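Local coordinates for protein alpha-1,2-mannosyltransferase (Ktr4), putative (Neosartorya fumigata, PDB 7BOP) that is a putative fungal mannosyltransferase of the GT-A clan, here holding guanosine-5'-diphosphate and a manganese ion, at residues 333-338 with 378-383; 288-293 with 326-331; 88-93 with 100-105. All coordinates share one frame; numbering follows the deposited sequence.

From the N terminus, contact 3 comes first and closes a tight connection, bringing residues 100-105, at the start of strand 102-106, back against residues 88-93 of helix 80-98, with six residues between the segments. Contact 2 follows, closing a largely helical excursion between helix 288-292 and the end of helix 316-327. The chain then enters strand 333-335, where contact 1 opens; it closes when helix 376-382, near the C terminus, packs on that strand. The three loops run in series, neither nesting nor crossing. Contacts 1 and 3 reach the same mixed sheet with centres about 25 Å apart. Contacts 1 and 2 touch directly, Val-383 CG1 lying 4.0 Å from Ala-330 CB.

Contact 1 of 3, residues 333-338 with 378-383; sequences VHWFRD and SYFKHV
The indole of Trp-335 is pressed from both sides, by Phe-380 across the contact on one face and by Arg-337 of its own segment on the other. Phe-380 leads with a corner of its ring: CZ sits 3.5 Å above the indole plane, over the six-membered ring and so off the centre of the indole, and is 3.5 Å from Trp-335 CZ3. The planes are inclined at 47° with ring centroids 4.8 Å apart, so the pair is oblique. On the far face Arg-337 CB lies 3.5 Å above the middle of the indole. An inverse gamma turn centred on Phe-336 folds the chain back to place it there. Trp-335 extends CG opposite its backbone N (chi1 179°), reaching from strand 333-335 toward helix 376-382. This strand runs parallel to strand 218-224 in the mixed sheet of the GT-A domain; Trp-335 also stacks with Phe-220, and its NE1 donates to Thr-221 O. At the contact's other end the meeting is partly polar. Tyr-379 OH comes within 3.5 Å of Val-333 CG1 and within 2.7 Å of a water, which donates a weak hydrogen bond to Val-333 O over 2.8 Å. Without a direct hydrogen bond, the segments are bridged by this single water. The Tyr-379 ring is boxed in by Trp-257 and Phe-279, which it meets edge-to-face, while Val-383 CB covers part of one face.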
loop_
_atom_site.group_PDB
_atom_site.type_symbol
_atom_site.label_atom_id
_atom_site.label_comp_id
_atom_site.label_asym_id
_atom_site.label_seq_id
_atom_site.Cartn_x
_atom_site.Cartn_y
_atom_site.Cartn_z
ATOM N N VAL A 333 9.445 -0.836 -9.572
ATOM C CA VAL A 333 8.457 -0.161 -8.729
ATOM C C VAL A 333 7.926 1.012 -9.535
ATOM O O VAL A 333 8.708 1.754 -10.141
ATOM C CB VAL A 333 9.073 0.302 -7.388
ATOM C CG1 VAL A 333 8.055 1.094 -6.558
ATOM C CG2 VAL A 333 9.578 -0.900 -6.607
ATOM N N HIS A 334 6.605 1.175 -9.560
ATOM C CA HIS A 334 5.959 2.110 -10.476
ATOM C C HIS A 334 5.012 3.059 -9.744
ATOM O O HIS A 334 4.228 2.638 -8.894
ATOM C CB HIS A 334 5.195 1.323 -11.555
ATOM C CG HIS A 334 4.360 2.175 -12.463
ATOM N ND1 HIS A 334 4.899 3.088 -13.340
ATOM C CD2 HIS A 334 3.018 2.227 -12.649
ATOM C CE1 HIS A 334 3.931 3.675 -14.019
ATOM N NE2 HIS A 334 2.780 3.170 -13.614
ATOM N N TRP A 335 5.118 4.343 -10.059
ATOM C CA TRP A 335 4.134 5.334 -9.594
ATOM C C TRP A 335 2.951 5.346 -10.558
ATOM O O TRP A 335 3.081 5.782 -11.702
ATOM C CB TRP A 335 4.764 6.720 -9.539
ATOM C CG TRP A 335 3.840 7.810 -9.091
ATOM C CD1 TRP A 335 2.857 7.720 -8.161
ATOM C CD2 TRP A 335 3.853 9.168 -9.528
ATOM N NE1 TRP A 335 2.233 8.931 -8.004
ATOM C CE2 TRP A 335 2.832 9.843 -8.825
ATOM C CE3 TRP A 335 4.631 9.885 -10.448
ATOM C CZ2 TRP A 335 2.556 11.193 -9.024
ATOM C CZ3 TRP A 335 4.353 11.228 -10.647
ATOM C CH2 TRP A 335 3.325 11.868 -9.939
ATOM N N PHE A 336 1.798 4.886 -10.084
ATOM C CA PHE A 336 0.558 4.909 -10.866
ATOM C C PHE A 336 -0.037 6.310 -10.802
ATOM O O PHE A 336 -1.098 6.525 -10.230
ATOM C CB PHE A 336 -0.450 3.862 -10.350
ATOM C CG PHE A 336 -0.267 2.507 -10.945
ATOM C CD1 PHE A 336 -0.654 2.260 -12.257
ATOM C CD2 PHE A 336 0.299 1.482 -10.213
ATOM C CE1 PHE A 336 -0.496 0.992 -12.817
ATOM C CE2 PHE A 336 0.468 0.221 -10.774
ATOM C CZ PHE A 336 0.073 -0.017 -12.070
ATOM N N ARG A 337 0.647 7.254 -11.435
ATOM C CA ARG A 337 0.236 8.651 -11.433
ATOM C C ARG A 337 -1.137 8.857 -12.065
ATOM O O ARG A 337 -1.858 9.765 -11.670
ATOM C CB ARG A 337 1.267 9.530 -12.143
ATOM C CG ARG A 337 1.443 9.279 -13.638
ATOM C CD ARG A 337 2.903 9.428 -14.041
ATOM N NE ARG A 337 3.262 10.799 -14.254
ATOM C CZ ARG A 337 4.498 11.307 -14.248
ATOM N NH1 ARG A 337 5.604 10.593 -14.003
ATOM N NH2 ARG A 337 4.608 12.596 -14.482
ATOM N N ASP A 338 -1.494 7.985 -13.008
ATOM C CA ASP A 338 -2.773 8.057 -13.720
ATOM C C ASP A 338 -3.979 7.475 -12.988
ATOM O O ASP A 338 -5.105 7.604 -13.484
ATOM C CB ASP A 338 -2.652 7.412 -15.114
ATOM C CG ASP A 338 -2.158 5.961 -15.073
ATOM O OD1 ASP A 338 -1.305 5.626 -14.218
ATOM O OD2 ASP A 338 -2.598 5.160 -15.918
ATOM N N SER A 378 11.547 13.697 -2.159
ATOM C CA SER A 378 12.673 12.821 -1.864
ATOM C C SER A 378 12.660 11.563 -2.743
ATOM O O SER A 378 13.692 11.176 -3.293
ATOM C CB SER A 378 12.669 12.421 -0.396
ATOM O OG SER A 378 13.679 11.475 -0.143
ATOM N N TYR A 379 11.500 10.920 -2.864
ATOM C CA TYR A 379 11.409 9.699 -3.674
ATOM C C TYR A 379 11.758 9.946 -5.153
ATOM O O TYR A 379 12.487 9.162 -5.769
ATOM C CB TYR A 379 10.024 9.056 -3.558
ATOM C CG TYR A 379 9.986 7.700 -4.230
ATOM C CD1 TYR A 379 10.595 6.608 -3.636
ATOM C CD2 TYR A 379 9.370 7.513 -5.465
ATOM C CE1 TYR A 379 10.582 5.358 -4.227
ATOM C CE2 TYR A 379 9.347 6.255 -6.074
ATOM C CZ TYR A 379 9.956 5.184 -5.452
ATOM O OH TYR A 379 9.952 3.936 -6.030
ATOM N N PHE A 380 11.260 11.052 -5.697
ATOM C CA PHE A 380 11.512 11.405 -7.086
ATOM C C PHE A 380 12.977 11.776 -7.335
ATOM O O PHE A 380 13.504 11.474 -8.396
ATOM C CB PHE A 380 10.586 12.545 -7.540
ATOM C CG PHE A 380 9.121 12.174 -7.605
ATOM C CD1 PHE A 380 8.679 10.841 -7.584
ATOM C CD2 PHE A 380 8.172 13.178 -7.730
ATOM C CE1 PHE A 380 7.329 10.543 -7.663
ATOM C CE2 PHE A 380 6.825 12.880 -7.817
ATOM C CZ PHE A 380 6.402 11.558 -7.788
ATOM N N LYS A 381 13.625 12.399 -6.354
ATOM C CA LYS A 381 15.059 12.695 -6.452
ATOM C C LYS A 381 15.908 11.426 -6.378
ATOM O O LYS A 381 16.791 11.209 -7.217
ATOM C CB LYS A 381 15.484 13.674 -5.348
ATOM C CG LYS A 381 16.981 13.942 -5.284
ATOM C CD LYS A 381 17.282 15.041 -4.280
ATOM C CE LYS A 381 18.780 15.189 -4.058
ATOM N NZ LYS A 381 19.041 16.325 -3.131
ATOM N N HIS A 382 15.647 10.593 -5.372
ATOM C CA HIS A 382 16.517 9.444 -5.076
ATOM C C HIS A 382 16.212 8.190 -5.881
ATOM O O HIS A 382 17.085 7.336 -6.033
ATOM C CB HIS A 382 16.463 9.123 -3.588
ATOM C CG HIS A 382 17.083 10.184 -2.749
ATOM N ND1 HIS A 382 18.441 10.410 -2.748
ATOM C CD2 HIS A 382 16.540 11.120 -1.940
ATOM C CE1 HIS A 382 18.711 11.434 -1.956
ATOM N NE2 HIS A 382 17.573 11.885 -1.457
ATOM N N VAL A 383 14.981 8.071 -6.370
ATOM C CA VAL A 383 14.541 6.857 -7.073
ATOM C C VAL A 383 13.988 7.226 -8.450
ATOM O O VAL A 383 14.450 6.685 -9.438
ATOM C CB VAL A 383 13.525 6.034 -6.251
ATOM C CG1 VAL A 383 13.193 4.715 -6.947
ATOM C CG2 VAL A 383 14.070 5.754 -4.857
HETATM O O HOH W 1 8.905 3.983 -8.523
#

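Contact 2 of 3, residues 288-293 with 326-331; sequences LDFFRG and LFADAA
Helix 288-292, the short helix that follows directly on sheet strand 284-287, meets the C-terminal end of helix 316-327 through Phe-290, which touches Phe-327 and Ala-328 where the second helix gives way to an Asx turn. Phe-290 does the reaching: a first torsion of 169° sends its ring away from the backbone N and across the gap, and CE1 makes the closest approaches. Phe-290 CE1 lies 3.8 Å from Ala-328 CB and 4.1 Å from Phe-327 CB. No hydrogen bond joins the segments, so the join is made by van der Waals contact. The aromatic ring of Phe-327 itself turns off from Phe-290 and packs on Leu-242 of helix 234-244. Behind the contact, Phe-290 CD2 rests over the centre of the Phe-291 ring. Beyond Ala-328 the chain is shaped by Asp-329, whose OD1 accepts from Ala-331 N at 3.1 Å, the donor standing well above the carboxylate plane, and also from Asn-252 ND2. The main chain takes part in the contact too, since Phe-327 C stands 3.9 Å from Phe-290 CE1, at the ring edge and near its plane.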
loop_
_atom_site.group_PDB
_atom_site.type_symbol
_atom_site.label_atom_id
_atom_site.label_comp_id
_atom_site.label_asym_id
_atom_site.label_seq_id
_atom_site.Cartn_x
_atom_site.Cartn_y
_atom_site.Cartn_z
ATOM N N LEU A 288 2.678 -10.717 -5.560
ATOM C CA LEU A 288 2.689 -11.603 -4.397
ATOM C C LEU A 288 3.964 -12.429 -4.294
ATOM O O LEU A 288 4.419 -12.690 -3.185
ATOM C CB LEU A 288 1.489 -12.566 -4.411
ATOM C CG LEU A 288 0.106 -11.929 -4.284
ATOM C CD1 LEU A 288 -0.997 -12.887 -4.747
ATOM C CD2 LEU A 288 -0.137 -11.459 -2.862
ATOM N N ASP A 289 4.542 -12.833 -5.430
ATOM C CA ASP A 289 5.763 -13.640 -5.399
ATOM C C ASP A 289 7.008 -12.878 -4.935
ATOM O O ASP A 289 7.973 -13.510 -4.528
ATOM C CB ASP A 289 6.023 -14.312 -6.745
ATOM C CG ASP A 289 4.957 -15.342 -7.098
ATOM O OD1 ASP A 289 4.277 -15.860 -6.193
ATOM O OD2 ASP A 289 4.808 -15.622 -8.291
ATOM N N PHE A 290 6.995 -11.543 -4.979
ATOM C CA PHE A 290 8.061 -10.781 -4.321
ATOM C C PHE A 290 8.031 -11.019 -2.820
ATOM O O PHE A 290 9.035 -11.383 -2.229
ATOM C CB PHE A 290 7.953 -9.275 -4.577
ATOM C CG PHE A 290 8.869 -8.474 -3.707
ATOM C CD1 PHE A 290 10.245 -8.512 -3.922
ATOM C CD2 PHE A 290 8.371 -7.732 -2.637
ATOM C CE1 PHE A 290 11.111 -7.803 -3.096
ATOM C CE2 PHE A 290 9.227 -7.022 -1.810
ATOM C CZ PHE A 290 10.597 -7.052 -2.045
ATOM N N PHE A 291 6.863 -10.823 -2.219
ATOM C CA PHE A 291 6.697 -10.932 -0.778
ATOM C C PHE A 291 6.852 -12.368 -0.287
ATOM O O PHE A 291 7.341 -12.595 0.817
ATOM C CB PHE A 291 5.348 -10.345 -0.345
ATOM C CG PHE A 291 5.206 -8.881 -0.652
ATOM C CD1 PHE A 291 5.850 -7.927 0.139
ATOM C CD2 PHE A 291 4.461 -8.447 -1.746
ATOM C CE1 PHE A 291 5.735 -6.565 -0.144
ATOM C CE2 PHE A 291 4.350 -7.089 -2.043
ATOM C CZ PHE A 291 4.991 -6.143 -1.234
ATOM N N ARG A 292 6.449 -13.332 -1.119
ATOM C CA ARG A 292 6.684 -14.757 -0.839
ATOM C C ARG A 292 8.143 -15.157 -0.963
ATOM O O ARG A 292 8.514 -16.210 -0.484
ATOM C CB ARG A 292 5.873 -15.648 -1.787
ATOM C CG ARG A 292 4.382 -15.613 -1.568
ATOM C CD ARG A 292 3.671 -16.108 -2.811
ATOM N NE ARG A 292 2.230 -16.132 -2.615
ATOM C CZ ARG A 292 1.326 -16.103 -3.591
ATOM N NH1 ARG A 292 1.688 -16.043 -4.871
ATOM N NH2 ARG A 292 0.035 -16.128 -3.285
ATOM N N GLY A 293 8.952 -14.344 -1.634
ATOM C CA GLY A 293 10.348 -14.649 -1.878
ATOM C C GLY A 293 11.198 -14.764 -0.628
ATOM O O GLY A 293 10.810 -14.319 0.465
ATOM N N LEU A 326 15.096 -2.378 -0.201
ATOM C CA LEU A 326 16.317 -3.168 0.011
ATOM C C LEU A 326 16.434 -4.401 -0.887
ATOM O O LEU A 326 17.544 -4.771 -1.265
ATOM C CB LEU A 326 16.400 -3.618 1.469
ATOM C CG LEU A 326 16.484 -2.494 2.499
ATOM C CD1 LEU A 326 16.375 -3.091 3.883
ATOM C CD2 LEU A 326 17.769 -1.706 2.332
ATOM N N PHE A 327 15.303 -5.028 -1.215
ATOM C CA PHE A 327 15.295 -6.347 -1.863
ATOM C C PHE A 327 14.709 -6.385 -3.277
ATOM O O PHE A 327 14.966 -7.343 -4.006
ATOM C CB PHE A 327 14.587 -7.360 -0.947
ATOM C CG PHE A 327 15.048 -7.289 0.490
ATOM C CD1 PHE A 327 16.411 -7.354 0.802
ATOM C CD2 PHE A 327 14.133 -7.116 1.531
ATOM C CE1 PHE A 327 16.843 -7.256 2.114
ATOM C CE2 PHE A 327 14.564 -7.020 2.848
ATOM C CZ PHE A 327 15.917 -7.097 3.140
ATOM N N ALA A 328 13.958 -5.357 -3.681
ATOM C CA ALA A 328 13.434 -5.286 -5.036
ATOM C C ALA A 328 14.369 -4.503 -5.945
ATOM O O ALA A 328 15.310 -3.849 -5.489
ATOM C CB ALA A 328 12.040 -4.669 -5.040
ATOM N N ASP A 329 14.100 -4.607 -7.240
ATOM C CA ASP A 329 14.697 -3.769 -8.261
ATOM C C ASP A 329 13.849 -2.504 -8.338
ATOM O O ASP A 329 12.680 -2.565 -8.726
ATOM C CB ASP A 329 14.671 -4.555 -9.581
ATOM C CG ASP A 329 15.276 -3.816 -10.750
ATOM O OD1 ASP A 329 15.624 -2.614 -10.674
ATOM O OD2 ASP A 329 15.383 -4.477 -11.806
ATOM N N ALA A 330 14.434 -1.354 -8.003
ATOM C CA ALA A 330 13.700 -0.080 -7.997
ATOM C C ALA A 330 13.083 0.275 -9.351
ATOM O O ALA A 330 12.062 0.958 -9.403
ATOM C CB ALA A 330 14.595 1.056 -7.513
ATOM N N ALA A 331 13.684 -0.219 -10.440
ATOM C CA ALA A 331 13.125 -0.044 -11.783
ATOM C C ALA A 331 11.799 -0.765 -11.947
ATOM O O ALA A 331 11.040 -0.410 -12.828
ATOM C CB ALA A 331 14.098 -0.522 -12.853
#

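Contact 3 of 3, residues 88-93 with 100-105; sequences KDLERT and YPWIFF
Glu-91 bends sharply at its second torsion (chi2 -77°), and this curls its carboxylate round to Trp-102, whose CG stands opposite the carbonyl carbon and beside the backbone N. Glu-91 OE2 thereby arrives at the edge of the indole, in the ring plane, and accepts the NE1 hydrogen at a distance of 3.0 Å from Trp-102 NE1. The bond is almost straight, with an N-H...O angle of 177°, and uses the anti lone pair of OE2, the one facing away from the other oxygen. Carboxylate and indole planes differ by 33°, and the two side chains run antiparallel alongside each other. The same oxygen accepts from Thr-122 OG1 and Asn-95 ND2, so three donors grip one buried atom and should help stabilise its negative charge. Next to this polar join the contact is apolar. Leu-90 carries CD2 to within 3.8 Å of Trp-102 CH2 at the outer corner of the six-membered ring. Leu-71 of strand 69-74 touches both residues, and Met-87 also lies against the indole. The contact thus seats helix 80-98 on strand 102-106 within the beta-alpha-beta unit begun by strand 69-74, an element of the Rossmann-like nucleotide-binding region of GT-A folds; here the Trp-102 side chain lies about 10 Å from the bound guanosine-5'-diphosphate.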
loop_
_atom_site.group_PDB
_atom_site.type_symbol
_atom_site.label_atom_id
_atom_site.label_comp_id
_atom_site.label_asym_id
_atom_site.label_seq_id
_atom_site.Cartn_x
_atom_site.Cartn_y
_atom_site.Cartn_z
ATOM N N LYS A 88 -18.049 0.952 -5.855
ATOM C CA LYS A 88 -18.704 1.716 -6.923
ATOM C C LYS A 88 -17.694 2.516 -7.743
ATOM O O LYS A 88 -17.768 2.540 -8.967
ATOM C CB LYS A 88 -19.779 2.660 -6.375
ATOM C CG LYS A 88 -21.066 1.956 -5.966
ATOM C CD LYS A 88 -22.055 2.946 -5.358
ATOM C CE LYS A 88 -23.335 2.259 -4.896
ATOM N NZ LYS A 88 -24.094 1.681 -6.040
ATOM N N ASP A 89 -16.750 3.158 -7.059
ATOM C CA ASP A 89 -15.721 3.948 -7.742
ATOM C C ASP A 89 -14.786 3.064 -8.550
ATOM O O ASP A 89 -14.479 3.373 -9.704
ATOM C CB ASP A 89 -14.883 4.759 -6.738
ATOM C CG ASP A 89 -15.550 6.061 -6.289
ATOM O OD1 ASP A 89 -16.697 6.373 -6.679
ATOM O OD2 ASP A 89 -14.877 6.807 -5.551
ATOM N N LEU A 90 -14.303 1.986 -7.938
ATOM C CA LEU A 90 -13.331 1.127 -8.614
ATOM C C LEU A 90 -13.965 0.404 -9.805
ATOM O O LEU A 90 -13.362 0.299 -10.884
ATOM C CB LEU A 90 -12.665 0.153 -7.637
ATOM C CG LEU A 90 -11.460 -0.626 -8.193
ATOM C CD1 LEU A 90 -10.533 0.254 -9.018
ATOM C CD2 LEU A 90 -10.695 -1.274 -7.060
ATOM N N GLU A 91 -15.205 -0.040 -9.619
ATOM C CA GLU A 91 -15.975 -0.635 -10.713
ATOM C C GLU A 91 -16.235 0.357 -11.856
ATOM O O GLU A 91 -15.941 0.055 -13.016
ATOM C CB GLU A 91 -17.288 -1.221 -10.172
ATOM C CG GLU A 91 -17.079 -2.494 -9.353
ATOM C CD GLU A 91 -16.815 -3.722 -10.217
ATOM O OE1 GLU A 91 -17.263 -3.722 -11.379
ATOM O OE2 GLU A 91 -16.148 -4.681 -9.752
ATOM N N ARG A 92 -16.735 1.549 -11.532
ATOM C CA ARG A 92 -17.039 2.556 -12.550
ATOM C C ARG A 92 -15.796 2.960 -13.334
ATOM O O ARG A 92 -15.844 3.075 -14.562
ATOM C CB ARG A 92 -17.661 3.812 -11.920
ATOM C CG ARG A 92 -18.153 4.836 -12.939
ATOM C CD ARG A 92 -18.606 6.140 -12.293
ATOM N NE ARG A 92 -17.495 6.851 -11.645
ATOM C CZ ARG A 92 -17.242 6.893 -10.333
ATOM N NH1 ARG A 92 -18.021 6.271 -9.444
ATOM N NH2 ARG A 92 -16.180 7.580 -9.896
ATOM N N THR A 93 -14.688 3.186 -12.627
ATOM C CA THR A 93 -13.487 3.670 -13.285
ATOM C C THR A 93 -12.686 2.599 -14.003
ATOM O O THR A 93 -11.960 2.923 -14.939
ATOM C CB THR A 93 -12.551 4.406 -12.309
ATOM O OG1 THR A 93 -12.146 3.534 -11.253
ATOM C CG2 THR A 93 -13.235 5.659 -11.761
ATOM N N TYR A 100 -12.107 -8.338 -12.966
ATOM C CA TYR A 100 -11.284 -9.146 -12.083
ATOM C C TYR A 100 -12.070 -9.458 -10.797
ATOM O O TYR A 100 -12.919 -8.663 -10.372
ATOM C CB TYR A 100 -9.947 -8.438 -11.786
ATOM C CG TYR A 100 -8.913 -8.647 -12.851
ATOM C CD1 TYR A 100 -8.062 -9.749 -12.800
ATOM C CD2 TYR A 100 -8.783 -7.763 -13.925
ATOM C CE1 TYR A 100 -7.107 -9.959 -13.774
ATOM C CE2 TYR A 100 -7.831 -7.971 -14.910
ATOM C CZ TYR A 100 -6.991 -9.068 -14.824
ATOM O OH TYR A 100 -6.040 -9.280 -15.775
ATOM N N PRO A 101 -11.812 -10.621 -10.184
ATOM C CA PRO A 101 -12.555 -10.990 -8.976
ATOM C C PRO A 101 -12.165 -10.168 -7.742
ATOM O O PRO A 101 -11.037 -9.654 -7.667
ATOM C CB PRO A 101 -12.162 -12.443 -8.759
ATOM C CG PRO A 101 -10.795 -12.544 -9.334
ATOM C CD PRO A 101 -10.751 -11.599 -10.494
ATOM N N TRP A 102 -13.116 -10.049 -6.810
ATOM C CA TRP A 102 -12.887 -9.467 -5.489
ATOM C C TRP A 102 -12.751 -10.584 -4.462
ATOM O O TRP A 102 -13.598 -11.498 -4.412
ATOM C CB TRP A 102 -14.046 -8.579 -5.059
ATOM C CG TRP A 102 -14.223 -7.309 -5.793
ATOM C CD1 TRP A 102 -14.861 -7.133 -6.992
ATOM C CD2 TRP A 102 -13.813 -6.006 -5.360
ATOM N NE1 TRP A 102 -14.861 -5.807 -7.332
ATOM C CE2 TRP A 102 -14.225 -5.090 -6.350
ATOM C CE3 TRP A 102 -13.128 -5.526 -4.239
ATOM C CZ2 TRP A 102 -13.973 -3.714 -6.253
ATOM C CZ3 TRP A 102 -12.881 -4.160 -4.137
ATOM C CH2 TRP A 102 -13.299 -3.271 -5.140
ATOM N N ILE A 103 -11.697 -10.518 -3.645
ATOM C CA ILE A 103 -11.511 -11.429 -2.523
ATOM C C ILE A 103 -11.450 -10.606 -1.236
ATOM O O ILE A 103 -10.519 -9.805 -1.028
ATOM C CB ILE A 103 -10.256 -12.310 -2.689
ATOM C CG1 ILE A 103 -10.243 -12.971 -4.070
ATOM C CG2 ILE A 103 -10.211 -13.387 -1.617
ATOM C CD1 ILE A 103 -9.020 -13.800 -4.369
ATOM N N PHE A 104 -12.455 -10.804 -0.380
ATOM C CA PHE A 104 -12.558 -10.115 0.899
ATOM C C PHE A 104 -12.025 -10.991 2.026
ATOM O O PHE A 104 -12.264 -12.208 2.046
ATOM C CB PHE A 104 -14.008 -9.716 1.157
ATOM C CG PHE A 104 -14.583 -8.851 0.076
ATOM C CD1 PHE A 104 -14.223 -7.514 -0.018
ATOM C CD2 PHE A 104 -15.468 -9.373 -0.865
ATOM C CE1 PHE A 104 -14.729 -6.710 -1.021
ATOM C CE2 PHE A 104 -15.987 -8.568 -1.871
ATOM C CZ PHE A 104 -15.624 -7.230 -1.947
ATOM N N PHE A 105 -11.284 -10.367 2.943
ATOM C CA PHE A 105 -10.682 -11.041 4.095
ATOM C C PHE A 105 -11.146 -10.406 5.386
ATOM O O PHE A 105 -11.339 -9.194 5.460
ATOM C CB PHE A 105 -9.161 -10.967 4.023
ATOM C CG PHE A 105 -8.578 -11.716 2.861
ATOM C CD1 PHE A 105 -8.257 -13.065 2.984
ATOM C CD2 PHE A 105 -8.355 -11.082 1.649
ATOM C CE1 PHE A 105 -7.713 -13.757 1.917
ATOM C CE2 PHE A 105 -7.816 -11.777 0.574
ATOM C CZ PHE A 105 -7.486 -13.113 0.709
#